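Local coordinates for CRISPR-associated protein,CRISPR-associated endonuclease Cas9 (Corynebacterium diphtheriae, PDB 6JOO) that acts as an RNA-guided DNA endonuclease of type II-C CRISPR immunity, binding guide RNA and target DNA to direct cleavage of invading genetic elements, at residues 161-165 / 182-186. Residues are numbered along the deposited sequence; the frame is centred on the assembly and turned at random.
Sequences IREEI and MVTLC
Ile165 lies over the backbone and side-chain base of selenomethionine Met182, its CD1 3.4 Å from Met182 O and 3.5 Å from Met182 CB. The CA atoms of this pair, 7.2 Å apart, set the register. Residues 161-165 are a regular turn of helix 156-169, closed by the hydrogen bond Ile165 N to Ile161 O at 3.1 Å, so the two isoleucines, both mt rotamers with CA-to-CB toward the partner, stand one turn apart on the same face. In Met182, from helix 179-184, chi1 m and chi2 t carry SE out to Arg162 CG (3.9 Å), and chi3 of -31° then folds CE round to Ile161 CG2 (3.7 Å). Phi/psi stay near-helical through Cys186, whose N is hydrogen-bonded to Val183 O (3.1 Å). Ile165 CG2 also meets Leu185 CD1 at 3.7 Å, with Leu185 chi1 p, and Cys186 SG at 4.1 Å. Val183 turns sideways and packs on Trp104 of helix 102-110. The contact is van der Waals packing of mainly apolar side chains, burying 262 Å². It lies in the part of the engineered fusion preceding the linker, where an i, i+4 isoleucine pair packed against a neighbouring short helix is consistent with the all-helical recognition lobe that follows the Cas9 bridge helix.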
loop_
_atom_site.group_PDB
_atom_site.type_symbol
_atom_site.label_atom_id
_atom_site.label_comp_id
_atom_site.label_asym_id
_atom_site.label_seq_id
_atom_site.Cartn_x
_atom_site.Cartn_y
_atom_site.Cartn_z
ATOM N N ILE A 161 -12.039 -9.083 -34.173
ATOM C CA ILE A 161 -11.269 -8.168 -35.012
ATOM C C ILE A 161 -11.318 -8.612 -36.471
ATOM O O ILE A 161 -11.380 -7.779 -37.384
ATOM C CB ILE A 161 -9.820 -8.054 -34.497
ATOM C CG1 ILE A 161 -9.784 -7.444 -33.092
ATOM C CG2 ILE A 161 -8.973 -7.220 -35.445
ATOM C CD1 ILE A 161 -8.377 -7.112 -32.601
ATOM N N ARG A 162 -11.310 -9.927 -36.712
ATOM C CA ARG A 162 -11.353 -10.439 -38.081
ATOM C C ARG A 162 -12.625 -9.996 -38.794
ATOM O O ARG A 162 -12.586 -9.582 -39.958
ATOM C CB ARG A 162 -11.239 -11.965 -38.070
ATOM C CG ARG A 162 -11.074 -12.592 -39.446
ATOM C CD ARG A 162 -12.222 -13.534 -39.765
ATOM N NE ARG A 162 -12.348 -14.603 -38.779
ATOM C CZ ARG A 162 -11.617 -15.713 -38.778
ATOM N NH1 ARG A 162 -10.696 -15.905 -39.714
ATOM N NH2 ARG A 162 -11.803 -16.629 -37.838
ATOM N N GLU A 163 -13.769 -10.074 -38.109
ATOM C CA GLU A 163 -15.010 -9.586 -38.701
ATOM C C GLU A 163 -15.013 -8.068 -38.823
ATOM O O GLU A 163 -15.681 -7.520 -39.707
ATOM C CB GLU A 163 -16.210 -10.053 -37.875
ATOM N N GLU A 164 -14.270 -7.374 -37.957
ATOM C CA GLU A 164 -14.251 -5.915 -38.008
ATOM C C GLU A 164 -13.603 -5.419 -39.293
ATOM O O GLU A 164 -14.125 -4.516 -39.958
ATOM C CB GLU A 164 -13.529 -5.352 -36.785
ATOM C CG GLU A 164 -14.464 -4.695 -35.793
ATOM C CD GLU A 164 -15.509 -3.835 -36.477
ATOM O OE1 GLU A 164 -15.130 -2.881 -37.192
ATOM O OE2 GLU A 164 -16.713 -4.126 -36.312
ATOM N N ILE A 165 -12.460 -6.002 -39.660
ATOM C CA ILE A 165 -11.799 -5.623 -40.905
ATOM C C ILE A 165 -12.678 -5.977 -42.100
ATOM O O ILE A 165 -12.699 -5.260 -43.107
ATOM C CB ILE A 165 -10.410 -6.287 -40.994
ATOM C CG1 ILE A 165 -9.553 -5.872 -39.793
ATOM C CG2 ILE A 165 -9.715 -5.918 -42.296
ATOM C CD1 ILE A 165 -8.073 -6.162 -39.954
HETATM N N MSE A 182 -3.992 -9.229 -41.823
HETATM C CA MSE A 182 -5.293 -8.573 -41.767
HETATM C C MSE A 182 -5.110 -7.062 -41.709
HETATM O O MSE A 182 -5.743 -6.306 -42.448
HETATM C CB MSE A 182 -6.092 -9.036 -40.550
HETATM C CG MSE A 182 -6.261 -10.532 -40.421
HETATM SE SE MSE A 182 -7.524 -10.955 -38.999
HETATM C CE MSE A 182 -7.179 -9.439 -37.821
ATOM N N VAL A 183 -4.223 -6.641 -40.806
ATOM C CA VAL A 183 -3.984 -5.223 -40.559
ATOM C C VAL A 183 -3.381 -4.542 -41.779
ATOM O O VAL A 183 -3.653 -3.362 -42.041
ATOM C CB VAL A 183 -3.087 -5.073 -39.313
ATOM C CG1 VAL A 183 -2.417 -3.710 -39.279
ATOM C CG2 VAL A 183 -3.899 -5.309 -38.045
ATOM N N THR A 184 -2.582 -5.271 -42.562
ATOM C CA THR A 184 -1.788 -4.639 -43.611
ATOM C C THR A 184 -2.666 -4.004 -44.685
ATOM O O THR A 184 -2.329 -2.941 -45.219
ATOM C CB THR A 184 -0.837 -5.662 -44.231
ATOM O OG1 THR A 184 -0.113 -6.326 -43.188
ATOM C CG2 THR A 184 0.153 -4.977 -45.160
ATOM N N LEU A 185 -3.800 -4.627 -45.007
ATOM C CA LEU A 185 -4.637 -4.126 -46.091
ATOM C C LEU A 185 -5.432 -2.879 -45.718
ATOM O O LEU A 185 -6.044 -2.272 -46.605
ATOM C CB LEU A 185 -5.588 -5.227 -46.573
ATOM C CG LEU A 185 -6.500 -5.920 -45.557
ATOM C CD1 LEU A 185 -7.815 -5.172 -45.384
ATOM C CD2 LEU A 185 -6.753 -7.364 -45.964
ATOM N N CYS A 186 -5.442 -2.481 -44.443
ATOM C CA CYS A 186 -6.184 -1.286 -44.050
ATOM C C CYS A 186 -5.502 -0.018 -44.548
ATOM O O CYS A 186 -6.167 0.886 -45.066
ATOM C CB CYS A 186 -6.345 -1.241 -42.530
ATOM S SG CYS A 186 -7.373 -2.556 -41.849
#